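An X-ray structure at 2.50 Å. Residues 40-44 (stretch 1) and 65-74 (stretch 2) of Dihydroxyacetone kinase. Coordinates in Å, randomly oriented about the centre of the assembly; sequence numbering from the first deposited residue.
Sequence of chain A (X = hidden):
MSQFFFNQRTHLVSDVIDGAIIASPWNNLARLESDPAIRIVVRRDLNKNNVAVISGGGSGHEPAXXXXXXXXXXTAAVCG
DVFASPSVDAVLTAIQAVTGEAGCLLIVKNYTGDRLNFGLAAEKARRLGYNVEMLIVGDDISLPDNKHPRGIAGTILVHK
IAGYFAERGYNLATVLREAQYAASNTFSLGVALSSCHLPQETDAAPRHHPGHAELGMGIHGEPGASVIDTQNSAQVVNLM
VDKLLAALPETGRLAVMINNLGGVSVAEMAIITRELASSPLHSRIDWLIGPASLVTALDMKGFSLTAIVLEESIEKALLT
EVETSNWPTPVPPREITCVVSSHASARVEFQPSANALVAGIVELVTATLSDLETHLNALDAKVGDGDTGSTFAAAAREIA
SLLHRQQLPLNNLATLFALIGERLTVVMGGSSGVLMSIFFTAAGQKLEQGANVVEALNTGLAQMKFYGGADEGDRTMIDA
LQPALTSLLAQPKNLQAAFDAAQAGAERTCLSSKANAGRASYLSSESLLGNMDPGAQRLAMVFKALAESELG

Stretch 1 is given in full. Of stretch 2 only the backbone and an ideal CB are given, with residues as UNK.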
ATOM      1  N   ILE A  40     -15.511  19.159  -1.091  1.00 48.17           N
ATOM      2  CA  ILE A  40     -16.504  18.205  -0.633  1.00 47.74           C
ATOM      3  C   ILE A  40     -16.869  17.157  -1.672  1.00 48.64           C
ATOM      4  O   ILE A  40     -17.119  17.473  -2.836  1.00 48.96           O
ATOM      5  CB  ILE A  40     -17.803  18.919  -0.240  1.00 48.05           C
ATOM      6  CG1 ILE A  40     -17.486  20.080   0.705  1.00 48.98           C
ATOM      7  CG2 ILE A  40     -18.764  17.916   0.375  1.00 45.51           C
ATOM      8  CD1 ILE A  40     -18.678  20.513   1.578  1.00 51.62           C
ATOM      9  N   VAL A  41     -16.894  15.904  -1.242  1.00 49.26           N
ATOM     10  CA  VAL A  41     -17.267  14.817  -2.124  1.00 50.41           C
ATOM     11  C   VAL A  41     -18.543  14.291  -1.532  1.00 52.74           C
ATOM     12  O   VAL A  41     -18.645  14.119  -0.320  1.00 53.13           O
ATOM     13  CB  VAL A  41     -16.249  13.681  -2.139  1.00 50.03           C
ATOM     14  CG1 VAL A  41     -16.821  12.484  -2.902  1.00 48.19           C
ATOM     15  CG2 VAL A  41     -14.971  14.155  -2.797  1.00 50.03           C
ATOM     16  N   VAL A  42     -19.524  14.045  -2.384  1.00 54.63           N
ATOM     17  CA  VAL A  42     -20.804  13.559  -1.910  1.00 56.23           C
ATOM     18  C   VAL A  42     -21.290  12.410  -2.771  1.00 56.80           C
ATOM     19  O   VAL A  42     -20.829  12.238  -3.894  1.00 57.66           O
ATOM     20  CB  VAL A  42     -21.852  14.682  -1.934  1.00 55.86           C
ATOM     21  CG1 VAL A  42     -22.375  14.882  -3.350  1.00 55.30           C
ATOM     22  CG2 VAL A  42     -22.965  14.351  -0.975  1.00 56.94           C
ATOM     23  N   ARG A  43     -22.215  11.625  -2.242  1.00 57.64           N
ATOM     24  CA  ARG A  43     -22.750  10.496  -2.983  1.00 59.61           C
ATOM     25  C   ARG A  43     -23.867  10.933  -3.919  1.00 61.43           C
ATOM     26  O   ARG A  43     -24.577  11.897  -3.639  1.00 61.39           O
ATOM     27  CB  ARG A  43     -23.264   9.437  -2.017  1.00 58.52           C
ATOM     28  CG  ARG A  43     -24.190   9.975  -0.967  1.00 58.72           C
ATOM     29  CD  ARG A  43     -24.456   8.943   0.116  1.00 60.04           C
ATOM     30  NE  ARG A  43     -25.255   7.818  -0.363  1.00 60.52           N
ATOM     31  CZ  ARG A  43     -25.763   6.872   0.424  1.00 61.46           C
ATOM     32  NH1 ARG A  43     -25.549   6.915   1.738  1.00 61.25           N
ATOM     33  NH2 ARG A  43     -26.491   5.889  -0.098  1.00 59.88           N
ATOM     34  N   ARG A  44     -24.003  10.224  -5.038  1.00 63.80           N
ATOM     35  CA  ARG A  44     -25.033  10.523  -6.026  1.00 65.65           C
ATOM     36  C   ARG A  44     -26.357   9.879  -5.605  1.00 66.44           C
ATOM     37  O   ARG A  44     -27.414  10.180  -6.150  1.00 66.08           O
ATOM     38  CB  ARG A  44     -24.576  10.021  -7.398  1.00 66.09           C
ATOM     39  CG  ARG A  44     -23.413  10.823  -7.958  1.00 66.45           C
ATOM     40  CD  ARG A  44     -22.350   9.930  -8.557  1.00 68.23           C
ATOM     41  NE  ARG A  44     -22.790   9.282  -9.790  1.00 70.51           N
ATOM     42  CZ  ARG A  44     -23.013   9.925 -10.932  1.00 70.83           C
ATOM     43  NH1 ARG A  44     -22.839  11.238 -10.999  1.00 71.52           N
ATOM     44  NH2 ARG A  44     -23.409   9.255 -12.002  1.00 69.72           N
ATOM     45  N   UNK A  65     -11.581   9.862   3.774  1.00 18.14           N
ATOM     46  CA  UNK A  65     -12.873   9.268   4.120  1.00 17.53           C
ATOM     47  C   UNK A  65     -13.724   9.082   2.883  1.00 17.77           C
ATOM     48  O   UNK A  65     -14.782   8.447   2.928  1.00 20.10           O
ATOM     49  CB  UNK A  65     -13.613  10.135   5.141  1.00 17.53           C
ATOM     50  N   UNK A  66     -13.259   9.643   1.770  1.00 18.16           N
ATOM     51  CA  UNK A  66     -13.971   9.539   0.497  1.00 17.42           C
ATOM     52  C   UNK A  66     -14.241   8.078   0.099  1.00 18.13           C
ATOM     53  O   UNK A  66     -15.253   7.776  -0.516  1.00 20.90           O
ATOM     54  CB  UNK A  66     -13.168  10.236  -0.603  1.00 17.42           C
ATOM     55  N   UNK A  67     -13.327   7.178   0.457  1.00 19.98           N
ATOM     56  CA  UNK A  67     -13.446   5.762   0.146  1.00 17.69           C
ATOM     57  C   UNK A  67     -14.533   5.066   0.946  1.00 19.24           C
ATOM     58  O   UNK A  67     -14.882   3.897   0.684  1.00 20.88           O
ATOM     59  CB  UNK A  67     -12.107   5.064   0.392  1.00 17.69           C
ATOM     60  N   UNK A  68     -15.086   5.767   1.926  1.00 16.63           N
ATOM     61  CA  UNK A  68     -16.188   5.198   2.690  1.00 18.25           C
ATOM     62  C   UNK A  68     -17.482   5.975   2.545  1.00 15.33           C
ATOM     63  O   UNK A  68     -18.325   5.996   3.439  1.00 18.61           O
ATOM     64  CB  UNK A  68     -15.806   5.122   4.170  1.00 18.25           C
ATOM     65  N   UNK A  69     -17.621   6.619   1.396  1.00 15.99           N
ATOM     66  CA  UNK A  69     -18.839   7.350   1.060  1.00 17.35           C
ATOM     67  C   UNK A  69     -19.690   6.380   0.227  1.00 16.36           C
ATOM     68  O   UNK A  69     -19.179   5.724  -0.686  1.00 18.07           O
ATOM     69  CB  UNK A  69     -18.541   8.648   0.307  1.00 17.35           C
ATOM     70  N   UNK A  70     -20.974   6.292   0.544  1.00 16.68           N
ATOM     71  CA  UNK A  70     -21.893   5.428  -0.182  1.00 18.25           C
ATOM     72  C   UNK A  70     -22.932   4.743   0.689  1.00 20.04           C
ATOM     73  O   UNK A  70     -22.868   4.799   1.939  1.00 15.99           O
ATOM     74  CB  UNK A  70     -21.096   4.362  -0.937  1.00 18.25           C
ATOM     75  N   UNK A  71     -23.788   4.121  -0.046  1.00 53.70           N
ATOM     76  CA  UNK A  71     -24.861   3.389   0.610  1.00 53.97           C
ATOM     77  C   UNK A  71     -24.343   2.503   1.744  1.00 53.39           C
ATOM     78  O   UNK A  71     -23.464   1.662   1.541  1.00 53.22           O
ATOM     79  CB  UNK A  71     -25.613   2.537  -0.415  1.00 53.97           C
ATOM     80  N   UNK A  72     -24.878   2.703   2.946  1.00 52.87           N
ATOM     81  CA  UNK A  72     -24.455   1.912   4.091  1.00 51.85           C
ATOM     82  C   UNK A  72     -23.376   2.578   4.936  1.00 52.14           C
ATOM     83  O   UNK A  72     -23.029   2.077   6.017  1.00 50.18           O
ATOM     84  CB  UNK A  72     -23.949   0.551   3.609  1.00 51.85           C
ATOM     85  N   UNK A  73     -22.835   3.695   4.439  1.00 50.94           N
ATOM     86  CA  UNK A  73     -21.794   4.435   5.146  1.00 51.20           C
ATOM     87  C   UNK A  73     -21.906   5.940   4.940  1.00 51.41           C
ATOM     88  O   UNK A  73     -23.005   6.476   4.817  1.00 52.73           O
ATOM     89  CB  UNK A  73     -20.414   3.956   4.691  1.00 51.20           C
ATOM     90  N   UNK A  74     -20.761   6.612   4.900  1.00 50.48           N
ATOM     91  CA  UNK A  74     -20.719   8.059   4.753  1.00 50.51           C
ATOM     92  C   UNK A  74     -21.576   8.642   3.645  1.00 49.86           C
ATOM     93  O   UNK A  74     -21.655   8.086   2.552  1.00 49.57           O
ATOM     94  CB  UNK A  74     -19.269   8.488   4.519  1.00 50.51           C
TER

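Stretch 1 is a strand over residues 40-43. Val41 and Arg43 point their CA-to-CB bonds toward stretch 2, while Ile40 and Val42 point away. The strand therefore offers a small apolar surface at Val41 and a long cationic side chain at Arg43.

Position 65 has no atom of stretch 1 within 5.5 Å of its ideal CB. Stretch 1 sets no preference here. The residue is His65, preceded by a cis peptide bond; its ring is hydrogen-bonded elsewhere in the structure.

Position 66 points sideways, and its ideal CB lies 4.8 Å from Val41 CG2. An apolar side chain of modest size would suit; valine, isoleucine or leucine are all plausible. The deposited residue is Val66, with chi1 in the t well. Its CG2 meets Val41 CG2 at 3.9 Å, an apolar contact.

Position 67 is out of reach of stretch 1. Its phi/psi of -71/-9 are open to most residues, so nothing visible demands the deposited Gly67.

Position 68 is also out of reach, and the contact does not choose its side chain. It is Phe68. Its backbone N bonds to His65 O at 2.9 Å.

Position 69 points toward the strand. Its ideal CB is 5.3 Å from both Val41 CG1 and Arg43 CB. That gap leaves room for a branched or medium-length apolar side chain: isoleucine, leucine, perhaps methionine. The residue is Ile69, with chi1 m and chi2 t. Its CD1 reaches Val41 CG1 at 3.6 Å, and its CG2 lies 3.8 Å from Arg43 CB. The side chain thus touches both inward-pointing residues of the strand.

Position 70 has phi/psi of 142/173. A CB would be jammed against the carbonyl O of position 69, which by itself calls for glycine. It is Gly70. Gly70 O lies over one face of the Arg43 guanidinium, with NH1 at 3.4 Å, but the angle is too poor for a hydrogen bond. The same oxygen accepts from the N of position 73 at 2.7 Å, closing a type II turn.

Position 71 points sideways, with its ideal CB 3.5 Å from Arg43 NH2. No acidic group of stretch 1 is there to attract a positive charge. A side chain that leads outward would suit, whether polar or charged. It is Lys71, fully extended, all four chi angles t, and its end leads away. Arg43 NH2 approaches Lys71 CA at 3.1 Å.

Position 72, third in the turn, has phi/psi of 95/-8. A CB would again be jammed against the preceding carbonyl O, so glycine is called for. It is Gly72.

Position 73 points sideways, with no stretch 1 atom near its ideal CB. Many side chains would fit. It is Met73, whose end leads away.

Position 74 is similarly unconstrained by stretch 1. It is Leu74, its end leading away. Its backbone O accepts from Gly70 N at 2.8 Å and lies 3.8 Å from Arg43 CD.

Stretch 2, residues 65-74: HVGFIGKGML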
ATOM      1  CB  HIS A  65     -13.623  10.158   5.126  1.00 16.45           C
ATOM      2  CG  HIS A  65     -12.953  10.241   6.462  1.00 16.96           C
ATOM      3  ND1 HIS A  65     -13.224   9.360   7.483  1.00 13.56           N
ATOM      4  CD2 HIS A  65     -12.020  11.099   6.942  1.00 14.32           C
ATOM      5  CE1 HIS A  65     -12.490   9.673   8.539  1.00 18.93           C
ATOM      6  NE2 HIS A  65     -11.749  10.726   8.235  1.00 16.82           N
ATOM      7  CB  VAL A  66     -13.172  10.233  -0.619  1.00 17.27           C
ATOM      8  CG1 VAL A  66     -13.785   9.950  -1.950  1.00 12.64           C
ATOM      9  CG2 VAL A  66     -13.051  11.738  -0.364  1.00 16.33           C
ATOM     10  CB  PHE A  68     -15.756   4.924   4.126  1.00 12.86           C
ATOM     11  CG  PHE A  68     -14.470   4.190   4.183  1.00 16.87           C
ATOM     12  CD1 PHE A  68     -13.286   4.863   4.494  1.00 17.61           C
ATOM     13  CD2 PHE A  68     -14.423   2.830   3.911  1.00 11.90           C
ATOM     14  CE1 PHE A  68     -12.071   4.206   4.548  1.00 16.33           C
ATOM     15  CE2 PHE A  68     -13.228   2.169   3.958  1.00 22.13           C
ATOM     16  CZ  PHE A  68     -12.019   2.876   4.289  1.00 16.77           C
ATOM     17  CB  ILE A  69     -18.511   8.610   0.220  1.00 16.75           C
ATOM     18  CG1 ILE A  69     -17.914   9.705   1.093  1.00 12.14           C
ATOM     19  CG2 ILE A  69     -19.760   9.115  -0.525  1.00 14.53           C
ATOM     20  CD1 ILE A  69     -17.354  10.846   0.283  1.00 14.53           C
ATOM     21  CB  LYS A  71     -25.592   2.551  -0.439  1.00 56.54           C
ATOM     22  CG  LYS A  71     -26.822   1.822   0.058  1.00 60.04           C
ATOM     23  CD  LYS A  71     -27.436   0.998  -1.066  1.00 62.76           C
ATOM     24  CE  LYS A  71     -28.678   0.259  -0.605  1.00 63.96           C
ATOM     25  NZ  LYS A  71     -29.200  -0.612  -1.694  1.00 66.00           N
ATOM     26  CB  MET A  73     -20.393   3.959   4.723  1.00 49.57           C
ATOM     27  CG  MET A  73     -20.026   2.584   5.260  1.00 50.33           C
ATOM     28  SD  MET A  73     -18.308   2.061   4.977  1.00 51.63           S
ATOM     29  CE  MET A  73     -17.549   2.582   6.515  1.00 50.01           C
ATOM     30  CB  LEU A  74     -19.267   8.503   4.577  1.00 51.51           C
ATOM     31  CG  LEU A  74     -18.586   9.090   5.820  1.00 52.26           C
ATOM     32  CD1 LEU A  74     -19.029   8.363   7.080  1.00 51.42           C
ATOM     33  CD2 LEU A  74     -17.075   9.013   5.636  1.00 52.32           C
TER
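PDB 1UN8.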